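Local coordinates for cobalamin biosynthesis protein CobN (Mycobacterium tuberculosis, PDB 7C6O) that probably serves as the large catalytic subunit of cobaltochelatase, inserting cobalt into the corrin ring during cobalamin biosynthesis, at residues G859-D864 / D1104-R1109; A868-E873 / R1053-A1058; G906-W911 / P926-R931; D1046-Y1051 / R1086-Q1091. One frame throughout, in Å; residues are numbered along the deposited sequence. Where two conformers were deposited one is given.

Contact 1: G859-D864 / D1104-R1109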
# COMPACT_ATOMS: atom_id res chain seq x y z
N GLY A 859 -5.01 -19.38 1.57
CA GLY A 859 -5.53 -19.38 0.21
C GLY A 859 -6.10 -20.73 -0.20
O GLY A 859 -7.13 -20.79 -0.88
N VAL A 860 -5.44 -21.81 0.21
CA VAL A 860 -5.98 -23.15 -0.05
C VAL A 860 -7.33 -23.32 0.64
O VAL A 860 -8.28 -23.85 0.06
CB VAL A 860 -4.97 -24.23 0.40
CG1 VAL A 860 -5.62 -25.61 0.36
CG2 VAL A 860 -3.73 -24.20 -0.49
N ALA A 861 -7.43 -22.87 1.89
CA ALA A 861 -8.70 -22.95 2.61
C ALA A 861 -9.76 -22.08 1.95
O ALA A 861 -10.92 -22.49 1.85
CB ALA A 861 -8.50 -22.55 4.07
N LEU A 862 -9.39 -20.88 1.48
CA LEU A 862 -10.33 -20.04 0.76
C LEU A 862 -10.81 -20.73 -0.51
O LEU A 862 -12.01 -20.75 -0.81
CB LEU A 862 -9.69 -18.68 0.44
CG LEU A 862 -9.57 -17.69 1.59
CD1 LEU A 862 -8.54 -16.61 1.27
CD2 LEU A 862 -10.92 -17.06 1.91
N ALA A 863 -9.87 -21.29 -1.29
CA ALA A 863 -10.24 -22.01 -2.50
C ALA A 863 -11.15 -23.20 -2.18
O ALA A 863 -12.21 -23.37 -2.80
CB ALA A 863 -8.99 -22.47 -3.24
N ASP A 864 -10.74 -24.03 -1.22
CA ASP A 864 -11.54 -25.20 -0.87
C ASP A 864 -12.93 -24.80 -0.39
O ASP A 864 -13.93 -25.45 -0.73
CB ASP A 864 -10.83 -26.03 0.19
CG ASP A 864 -9.63 -26.77 -0.35
OD1 ASP A 864 -9.46 -26.82 -1.59
OD2 ASP A 864 -8.85 -27.32 0.47
N ASP A 1104 -7.65 -19.20 10.90
CA ASP A 1104 -7.92 -20.53 11.41
C ASP A 1104 -9.40 -20.88 11.38
O ASP A 1104 -9.79 -21.94 11.90
CB ASP A 1104 -7.37 -20.68 12.83
CG ASP A 1104 -7.73 -19.51 13.72
OD1 ASP A 1104 -8.42 -18.58 13.25
OD2 ASP A 1104 -7.31 -19.51 14.90
N ALA A 1105 -10.24 -20.03 10.80
CA ALA A 1105 -11.66 -20.30 10.65
C ALA A 1105 -12.16 -19.63 9.37
O ALA A 1105 -13.03 -18.77 9.38
CB ALA A 1105 -12.43 -19.81 11.88
N ILE A 1106 -11.59 -20.03 8.24
CA ILE A 1106 -11.99 -19.45 6.96
C ILE A 1106 -13.36 -19.97 6.56
O ILE A 1106 -13.62 -21.18 6.61
CB ILE A 1106 -10.92 -19.73 5.89
CG1 ILE A 1106 -9.73 -18.79 6.09
CG2 ILE A 1106 -11.50 -19.57 4.49
CD1 ILE A 1106 -8.61 -19.03 5.14
N ARG A 1107 -14.25 -19.06 6.19
CA ARG A 1107 -15.62 -19.39 5.82
C ARG A 1107 -15.99 -18.65 4.55
O ARG A 1107 -15.44 -17.59 4.24
CB ARG A 1107 -16.61 -19.02 6.94
CG ARG A 1107 -16.42 -19.80 8.23
CD ARG A 1107 -16.77 -18.95 9.44
NE ARG A 1107 -15.81 -17.86 9.62
CZ ARG A 1107 -16.04 -16.76 10.35
NH1 ARG A 1107 -17.21 -16.60 10.96
NH2 ARG A 1107 -15.11 -15.83 10.46
N THR A 1108 -16.94 -19.21 3.81
CA THR A 1108 -17.48 -18.61 2.60
C THR A 1108 -18.98 -18.42 2.76
O THR A 1108 -19.67 -19.31 3.25
CB THR A 1108 -17.18 -19.47 1.36
OG1 THR A 1108 -15.77 -19.62 1.20
CG2 THR A 1108 -17.76 -18.84 0.10
N ARG A 1109 -19.46 -17.24 2.37
CA ARG A 1109 -20.89 -16.98 2.37
C ARG A 1109 -21.24 -16.20 1.11
O ARG A 1109 -20.36 -15.65 0.44
CB ARG A 1109 -21.34 -16.24 3.64
CG ARG A 1109 -20.70 -14.88 3.84
CD ARG A 1109 -21.06 -14.33 5.22
NE ARG A 1109 -20.42 -15.08 6.30
CZ ARG A 1109 -19.30 -14.71 6.91
NH1 ARG A 1109 -18.69 -13.58 6.57
NH2 ARG A 1109 -18.79 -15.46 7.87
O HOH W 1 -13.63 -18.46 -0.08
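I1106 faces A861 and L862, while the guanidinium of the next residue, R1107, lies on the far side of the chain and has R1109 NH2 3.6 Å above one face, offset toward the rim. R1109 in turn has R1107 CZ at its edge and in its plane, so the two flat cations meet edge to face. D1099 forms salt bridges to both and probably offsets their like charge. R1107 NE also donates to A1105 O over 2.9 Å, a bent bond (143°) whose acceptor is tilted from the guanidinium plane; it ties the loop before the strand to the strand itself.

Strand 1107-1110 is an edge strand of a mixed sheet, antiparallel to strand 1094-1099, and helix 853-874 packs beside it. The apolar bridge between them is I1106. With CG1 anti to the carbonyl carbon (chi1 -77°), its CD1 methyl reaches A861 CB at 3.7 Å and its CG2 methyl lies 3.6 Å from L862 CD2, the leucine side chain lying roughly perpendicular to that of the isoleucine.

A water takes over beyond the isoleucine: it donates to L862 O at 2.9 Å and lies 2.8 Å from T1108 OG1. That hydroxyl is also hydrogen-bonded to S865 OG, one turn further along the helix.

Contact 2: A868-E873 / R1053-A1058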
# COMPACT_ATOMS: atom_id res chain seq x y z
N ALA A 868 -16.44 -25.81 -2.23
CA ALA A 868 -17.43 -26.60 -1.49
C ALA A 868 -18.79 -25.92 -1.48
O ALA A 868 -19.82 -26.57 -1.67
CB ALA A 868 -16.94 -26.85 -0.06
N ARG A 869 -18.81 -24.60 -1.26
CA ARG A 869 -20.08 -23.87 -1.24
C ARG A 869 -20.77 -23.95 -2.59
O ARG A 869 -21.98 -24.22 -2.67
CB ARG A 869 -19.84 -22.41 -0.85
CG ARG A 869 -21.11 -21.58 -0.72
CD ARG A 869 -22.00 -22.09 0.41
NE ARG A 869 -23.30 -21.43 0.44
CZ ARG A 869 -23.62 -20.45 1.27
NH1 ARG A 869 -22.74 -20.00 2.15
NH2 ARG A 869 -24.84 -19.92 1.23
N TYR A 870 -20.02 -23.72 -3.68
CA TYR A 870 -20.63 -23.73 -5.01
C TYR A 870 -21.16 -25.11 -5.35
O TYR A 870 -22.29 -25.25 -5.84
CB TYR A 870 -19.61 -23.27 -6.05
CG TYR A 870 -20.23 -23.03 -7.41
CD1 TYR A 870 -20.33 -24.06 -8.34
CD2 TYR A 870 -20.73 -21.79 -7.76
CE1 TYR A 870 -20.90 -23.84 -9.59
CE2 TYR A 870 -21.29 -21.56 -8.99
CZ TYR A 870 -21.38 -22.59 -9.90
OH TYR A 870 -21.94 -22.36 -11.14
N ARG A 871 -20.36 -26.15 -5.11
CA ARG A 871 -20.78 -27.51 -5.45
C ARG A 871 -21.97 -27.94 -4.60
O ARG A 871 -22.86 -28.65 -5.08
CB ARG A 871 -19.60 -28.47 -5.29
CG ARG A 871 -19.86 -29.86 -5.83
CD ARG A 871 -18.55 -30.62 -6.04
NE ARG A 871 -18.78 -32.03 -6.34
CZ ARG A 871 -19.00 -32.52 -7.56
NH1 ARG A 871 -19.03 -31.71 -8.61
NH2 ARG A 871 -19.21 -33.82 -7.73
N ASP A 872 -22.02 -27.50 -3.34
CA ASP A 872 -23.17 -27.80 -2.49
C ASP A 872 -24.45 -27.22 -3.06
O ASP A 872 -25.52 -27.85 -2.97
CB ASP A 872 -22.94 -27.27 -1.07
CG ASP A 872 -22.03 -28.16 -0.25
OD1 ASP A 872 -21.66 -29.26 -0.73
OD2 ASP A 872 -21.68 -27.76 0.88
N GLU A 873 -24.38 -26.04 -3.66
CA GLU A 873 -25.57 -25.38 -4.18
C GLU A 873 -25.93 -25.83 -5.59
O GLU A 873 -27.12 -25.91 -5.92
CB GLU A 873 -25.38 -23.86 -4.17
CG GLU A 873 -26.60 -23.09 -4.67
CD GLU A 873 -26.71 -21.71 -4.06
OE1 GLU A 873 -25.86 -21.35 -3.22
OE2 GLU A 873 -27.66 -20.98 -4.43
N ARG A 1053 -17.50 -16.21 -18.82
CA ARG A 1053 -17.35 -17.53 -18.23
C ARG A 1053 -17.38 -17.53 -16.71
O ARG A 1053 -17.44 -18.60 -16.11
CB ARG A 1053 -16.04 -18.18 -18.69
CG ARG A 1053 -15.96 -18.45 -20.18
CD ARG A 1053 -14.77 -19.33 -20.50
NE ARG A 1053 -14.70 -19.67 -21.92
CZ ARG A 1053 -13.85 -19.12 -22.78
NH1 ARG A 1053 -12.99 -18.20 -22.36
NH2 ARG A 1053 -13.85 -19.49 -24.05
N ILE A 1054 -17.34 -16.35 -16.08
CA ILE A 1054 -17.27 -16.29 -14.62
C ILE A 1054 -18.53 -16.88 -14.02
O ILE A 1054 -19.64 -16.39 -14.26
CB ILE A 1054 -17.04 -14.85 -14.15
CG1 ILE A 1054 -15.67 -14.36 -14.60
CG2 ILE A 1054 -17.19 -14.77 -12.63
CD1 ILE A 1054 -15.41 -12.90 -14.27
N ALA A 1055 -18.37 -17.95 -13.23
CA ALA A 1055 -19.49 -18.57 -12.54
C ALA A 1055 -19.67 -18.03 -11.13
O ALA A 1055 -20.80 -17.98 -10.63
CB ALA A 1055 -19.29 -20.09 -12.49
N VAL A 1056 -18.58 -17.64 -10.47
CA VAL A 1056 -18.61 -17.07 -9.13
C VAL A 1056 -17.76 -15.81 -9.13
O VAL A 1056 -16.57 -15.87 -9.46
CB VAL A 1056 -18.09 -18.03 -8.05
CG1 VAL A 1056 -18.60 -17.62 -6.69
CG2 VAL A 1056 -18.43 -19.46 -8.38
N ALA A 1057 -18.35 -14.68 -8.75
CA ALA A 1057 -17.59 -13.46 -8.51
C ALA A 1057 -17.28 -13.37 -7.02
O ALA A 1057 -18.20 -13.30 -6.19
CB ALA A 1057 -18.37 -12.23 -8.98
N ALA A 1058 -16.00 -13.39 -6.67
CA ALA A 1058 -15.58 -13.49 -5.29
C ALA A 1058 -14.78 -12.27 -4.85
O ALA A 1058 -14.03 -11.69 -5.64
CB ALA A 1058 -14.75 -14.77 -5.06
O HOH W 2 -22.92 -19.61 -11.42
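A1055 and V1056 receive the side chain of Y870, which reaches across from helix 853-874 as the one residue of 868-873 to touch this segment. The two residues before them turn to other partners: R1053 forms a salt bridge with D981, and I1054 packs on M1081 and V1085.

A1055 meets the phenol end of the tyrosine. Its CB lies 3.7 Å from Y870 OH and 4.2 Å from Y870 CZ, a methyl resting beside the hydroxyl. Its carbonyl is linked to the same hydroxyl through a water, which donates to A1055 O at 2.8 Å and sits 2.9 Å from Y870 OH, in the plane of the ring at its edge. The buried hydroxyl thus has a polar partner although no direct hydrogen bond joins the two segments.

V1056 opens the strand and approaches the ring obliquely. Its CG2 methyl comes 3.3 Å from Y870 CD2, a tight approach, and 3.6 Å from Y870 CE2, the two side chains running antiparallel past one another. Y870 CG anti to the backbone N (chi1 -170°) sends the ring from the helix toward the strand. A1057, next in line, packs instead on M1081 and V1082.

Strand 1056-1061 runs parallel between strands 880-885 and 1094-1099; Y870 and V1056 both touch Y1096 of the latter, and P878 touches Y870, A1055 and V1056. At the start of the strand V1056 faces helix 853-874 and A1057 faces helix 1072-1089.

Contact 3: G906-W911 / P926-R931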
# COMPACT_ATOMS: atom_id res chain seq x y z
N GLY A 906 -4.37 -25.07 -9.20
CA GLY A 906 -3.65 -26.29 -8.91
C GLY A 906 -2.15 -26.13 -8.97
O GLY A 906 -1.45 -27.05 -9.42
N VAL A 907 -1.63 -24.98 -8.54
CA VAL A 907 -0.21 -24.67 -8.60
C VAL A 907 0.26 -24.29 -7.20
O VAL A 907 -0.38 -23.48 -6.53
CB VAL A 907 0.08 -23.53 -9.59
CG1 VAL A 907 1.56 -23.17 -9.58
CG2 VAL A 907 -0.36 -23.92 -10.98
N ARG A 908 1.36 -24.89 -6.78
CA ARG A 908 1.96 -24.64 -5.48
C ARG A 908 3.13 -23.67 -5.61
O ARG A 908 3.90 -23.76 -6.57
CB ARG A 908 2.45 -25.95 -4.86
CG ARG A 908 2.70 -25.89 -3.36
CD ARG A 908 3.38 -27.16 -2.87
NE ARG A 908 2.79 -28.35 -3.47
CZ ARG A 908 1.75 -29.01 -2.97
NH1 ARG A 908 1.18 -28.59 -1.85
NH2 ARG A 908 1.29 -30.09 -3.58
N PRO A 909 3.29 -22.75 -4.67
CA PRO A 909 4.50 -21.91 -4.66
C PRO A 909 5.71 -22.71 -4.21
O PRO A 909 5.60 -23.74 -3.54
CB PRO A 909 4.16 -20.80 -3.65
CG PRO A 909 2.69 -20.93 -3.37
CD PRO A 909 2.35 -22.36 -3.60
N VAL A 910 6.88 -22.21 -4.60
CA VAL A 910 8.16 -22.78 -4.20
C VAL A 910 8.96 -21.68 -3.51
O VAL A 910 9.23 -20.64 -4.11
CB VAL A 910 8.94 -23.35 -5.40
CG1 VAL A 910 10.29 -23.88 -4.95
CG2 VAL A 910 8.13 -24.45 -6.07
N TRP A 911 9.32 -21.92 -2.25
CA TRP A 911 10.00 -20.92 -1.43
C TRP A 911 11.48 -21.24 -1.31
O TRP A 911 11.89 -22.40 -1.28
CB TRP A 911 9.39 -20.85 -0.03
CG TRP A 911 8.00 -20.32 0.03
CD1 TRP A 911 7.62 -19.01 0.18
CD2 TRP A 911 6.78 -21.08 -0.03
NE1 TRP A 911 6.25 -18.91 0.20
CE2 TRP A 911 5.71 -20.16 0.08
CE3 TRP A 911 6.50 -22.44 -0.17
CZ2 TRP A 911 4.38 -20.57 0.05
CZ3 TRP A 911 5.17 -22.84 -0.20
CH2 TRP A 911 4.13 -21.91 -0.09
N PRO A 926 -3.26 -33.85 -11.34
CA PRO A 926 -4.71 -34.02 -11.13
C PRO A 926 -5.06 -35.03 -10.05
O PRO A 926 -6.04 -34.83 -9.32
CB PRO A 926 -5.20 -34.46 -12.51
CG PRO A 926 -4.23 -33.86 -13.46
CD PRO A 926 -2.90 -33.90 -12.77
N ALA A 927 -4.29 -36.12 -9.93
CA ALA A 927 -4.57 -37.12 -8.91
C ALA A 927 -4.43 -36.53 -7.51
O ALA A 927 -5.21 -36.85 -6.61
CB ALA A 927 -3.65 -38.33 -9.09
N GLU A 928 -3.43 -35.66 -7.31
CA GLU A 928 -3.26 -35.02 -6.01
C GLU A 928 -4.32 -33.95 -5.78
O GLU A 928 -4.82 -33.79 -4.66
CB GLU A 928 -1.86 -34.41 -5.89
CG GLU A 928 -1.64 -33.66 -4.60
CD GLU A 928 -0.34 -32.88 -4.59
OE1 GLU A 928 0.31 -32.79 -5.65
OE2 GLU A 928 0.03 -32.35 -3.52
N LEU A 929 -4.67 -33.20 -6.83
CA LEU A 929 -5.67 -32.15 -6.70
C LEU A 929 -7.04 -32.71 -6.37
O LEU A 929 -7.82 -32.08 -5.64
CB LEU A 929 -5.71 -31.33 -7.99
CG LEU A 929 -6.28 -29.91 -7.95
CD1 LEU A 929 -5.55 -29.08 -6.90
CD2 LEU A 929 -6.16 -29.26 -9.32
N GLY A 930 -7.36 -33.90 -6.88
CA GLY A 930 -8.65 -34.52 -6.61
C GLY A 930 -9.84 -33.83 -7.22
O GLY A 930 -10.98 -34.17 -6.89
N ARG A 931 -9.60 -32.87 -8.11
CA ARG A 931 -10.66 -32.05 -8.68
C ARG A 931 -10.10 -31.35 -9.91
O ARG A 931 -8.87 -31.30 -10.08
CB ARG A 931 -11.19 -31.03 -7.67
CG ARG A 931 -10.12 -30.11 -7.14
CD ARG A 931 -10.66 -28.71 -6.96
NE ARG A 931 -9.70 -27.84 -6.28
CZ ARG A 931 -8.88 -27.00 -6.90
NH1 ARG A 931 -8.89 -26.90 -8.22
NH2 ARG A 931 -8.05 -26.26 -6.18
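G906 and L929 form the close-packed part of the contact: both methyls of the leucine come to the glycine from one side, L929 CD1 and L929 CD2 each lying 3.9 Å from G906 CA. The chain can turn here because G906 has a positive phi (85°); it is the C-prime residue of a Schellman motif that ends helix 896-905, and its bare CA lets L929 approach closely. Within its own segment, R931 lies against L929. Its guanidinium has L929 CD1 3.8 Å above one face, toward the rim, while NH2 and NH1 donate to A903 O and L904 O at the end of that same helix 896-905.

Toward solvent the contact is looser and polar. R908 NH2 makes a salt bridge with E928 OE2 at 2.6 Å, but the N-H points well off the oxygen (127°) and the hydrogen bond is weak. The carboxylate comes to the guanidinium edge, near its plane, with the planes of the two groups 24° apart. A bend of R908 at chi3 brings NH2 to the extended glutamate.

Strand 907-911 pairs antiparallel with strand 918-923, and the short helix 926-929 follows that hairpin. Helix 853-874 lies alongside, with W856 touching R908 and L867 touching R931.

Contact 4: D1046-Y1051 / R1086-Q1091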
# COMPACT_ATOMS: atom_id res chain seq x y z
N ASP A 1046 -10.89 -9.56 -24.96
CA ASP A 1046 -10.42 -10.66 -24.11
C ASP A 1046 -11.09 -10.61 -22.75
O ASP A 1046 -11.44 -11.66 -22.19
CB ASP A 1046 -8.91 -10.60 -23.97
CG ASP A 1046 -8.19 -10.98 -25.24
OD1 ASP A 1046 -8.72 -11.82 -26.00
OD2 ASP A 1046 -7.09 -10.44 -25.49
N MET A 1047 -11.29 -9.41 -22.19
CA MET A 1047 -11.98 -9.32 -20.91
C MET A 1047 -13.41 -9.84 -21.01
O MET A 1047 -13.87 -10.58 -20.13
CB MET A 1047 -11.98 -7.88 -20.40
CG MET A 1047 -12.23 -7.77 -18.90
SD MET A 1047 -12.94 -6.19 -18.39
CE MET A 1047 -14.60 -6.36 -19.03
N ASN A 1048 -14.12 -9.48 -22.08
CA ASN A 1048 -15.49 -9.93 -22.25
C ASN A 1048 -15.57 -11.44 -22.40
O ASN A 1048 -16.47 -12.08 -21.83
CB ASN A 1048 -16.14 -9.23 -23.45
CG ASN A 1048 -16.31 -7.74 -23.24
OD1 ASN A 1048 -16.41 -7.26 -22.11
ND2 ASN A 1048 -16.34 -6.98 -24.33
N ARG A 1049 -14.64 -12.03 -23.15
CA ARG A 1049 -14.65 -13.48 -23.32
C ARG A 1049 -14.49 -14.19 -21.98
O ARG A 1049 -15.20 -15.17 -21.71
CB ARG A 1049 -13.55 -13.91 -24.29
CG ARG A 1049 -13.75 -13.39 -25.71
CD ARG A 1049 -12.69 -13.93 -26.66
NE ARG A 1049 -12.94 -15.33 -27.00
CZ ARG A 1049 -13.77 -15.72 -27.96
NH1 ARG A 1049 -14.44 -14.83 -28.67
NH2 ARG A 1049 -13.93 -17.02 -28.21
N GLN A 1050 -13.58 -13.71 -21.13
CA GLN A 1050 -13.34 -14.37 -19.85
C GLN A 1050 -14.44 -14.06 -18.84
O GLN A 1050 -14.85 -14.94 -18.08
CB GLN A 1050 -11.97 -13.98 -19.29
CG GLN A 1050 -10.82 -14.09 -20.28
CD GLN A 1050 -10.81 -15.40 -21.06
OE1 GLN A 1050 -11.15 -16.46 -20.53
NE2 GLN A 1050 -10.40 -15.33 -22.33
N TYR A 1051 -14.94 -12.82 -18.82
CA TYR A 1051 -16.00 -12.49 -17.86
C TYR A 1051 -17.28 -13.25 -18.16
O TYR A 1051 -18.02 -13.60 -17.24
CB TYR A 1051 -16.26 -10.98 -17.85
CG TYR A 1051 -15.38 -10.22 -16.89
CD1 TYR A 1051 -14.00 -10.33 -16.95
CD2 TYR A 1051 -15.92 -9.38 -15.92
CE1 TYR A 1051 -13.18 -9.65 -16.07
CE2 TYR A 1051 -15.11 -8.68 -15.04
CZ TYR A 1051 -13.74 -8.82 -15.12
OH TYR A 1051 -12.90 -8.14 -14.26
N ARG A 1086 -23.24 -9.84 -15.63
CA ARG A 1086 -24.66 -9.83 -15.93
C ARG A 1086 -24.95 -9.10 -17.23
O ARG A 1086 -25.76 -9.56 -18.04
CB ARG A 1086 -25.44 -9.19 -14.78
CG ARG A 1086 -26.96 -9.27 -14.95
CD ARG A 1086 -27.72 -8.67 -13.77
NE ARG A 1086 -27.42 -7.26 -13.57
CZ ARG A 1086 -26.75 -6.78 -12.52
NH1 ARG A 1086 -26.34 -7.60 -11.57
NH2 ARG A 1086 -26.51 -5.48 -12.43
N ALA A 1087 -24.28 -7.97 -17.46
CA ALA A 1087 -24.47 -7.24 -18.71
C ALA A 1087 -24.07 -8.09 -19.91
O ALA A 1087 -24.76 -8.09 -20.94
CB ALA A 1087 -23.67 -5.94 -18.69
N LEU A 1088 -22.96 -8.82 -19.80
CA LEU A 1088 -22.46 -9.59 -20.93
C LEU A 1088 -23.34 -10.81 -21.22
O LEU A 1088 -23.58 -11.13 -22.39
CB LEU A 1088 -21.02 -10.02 -20.67
CG LEU A 1088 -19.96 -8.92 -20.72
CD1 LEU A 1088 -18.66 -9.41 -20.12
CD2 LEU A 1088 -19.76 -8.45 -22.15
N THR A 1089 -23.82 -11.48 -20.18
CA THR A 1089 -24.52 -12.75 -20.34
C THR A 1089 -26.02 -12.68 -20.13
O THR A 1089 -26.73 -13.60 -20.53
CB THR A 1089 -23.95 -13.81 -19.38
OG1 THR A 1089 -24.34 -13.48 -18.03
CG2 THR A 1089 -22.43 -13.85 -19.46
N GLY A 1090 -26.52 -11.62 -19.50
CA GLY A 1090 -27.92 -11.55 -19.12
C GLY A 1090 -28.25 -12.21 -17.80
O GLY A 1090 -29.40 -12.11 -17.35
N GLN A 1091 -27.30 -12.88 -17.17
CA GLN A 1091 -27.52 -13.57 -15.90
C GLN A 1091 -26.39 -13.22 -14.95
O GLN A 1091 -25.21 -13.30 -15.31
CB GLN A 1091 -27.60 -15.08 -16.10
CG GLN A 1091 -27.67 -15.88 -14.80
CD GLN A 1091 -28.87 -15.52 -13.96
OE1 GLN A 1091 -29.97 -15.33 -14.47
NE2 GLN A 1091 -28.66 -15.41 -12.65
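N1048 and L1088 share a first torsion, CG anti to the carbonyl carbon (chi1 -67° and -72°), and from the two helices this brings the leucine methyls against the asparagine amide. L1088 CD2 lies 3.6 Å from N1048 OD1 and L1088 CD1 is 3.7 Å from the same oxygen, so the fork of the leucine meets the amide oxygen in van der Waals contact. No hydrogen bond joins the segments.

L1088 CD1 also packs on Y1051 CB at 3.7 Å. The CB of the tyrosine is directed toward L1088, but the ring swings away: M1047 SD, one turn earlier, stands 4.1 Å above one ring face, near the rim, and the hydroxyl is hydrogen-bonded to Y1026 OH. L1088 therefore rests against both the base of the tyrosine and the amide of N1048, residues three apart on helix 1044-1051, while the ring is left to pack on M1081, T1084 and V1085 of the same helix as L1088.

Just past the leucine, helix 1072-1089 stops. G1090 takes a positive phi, and T1089 OG1 accepts a nearly straight bond (163°) from Q1091 N at 3.1 Å, while also bonding back to V1085 O. This closure is an ST turn. The two helices flank strand 1056-1061 in sequence, and strand 1056-1061, helix 1072-1089 and the adjacent parallel strand 1094-1099 make a beta-alpha-beta crossover, a unit characteristic of alpha/beta folds.

Contacts 1 and 2 share helix 853-874 and the same mixed sheet; their centres are 13 Å apart and they touch where T1108 O lies 3.3 Å from R869 NH1, a weak hydrogen bond. Contact 4 adjoins contact 2 in sequence, centres 16 Å apart, and alternates with it because helices 1044-1051 and 1072-1089 precede and follow strand 1056-1061. Contact 3 is local in the chain; its centre lies 16 Å from that of contact 1, with nearest atoms about 5 Å apart, and 20 Å from that of contact 2. The bound sodium ion, at D125 and S127, belongs to the N-terminal part of the chain, remote in sequence from all four.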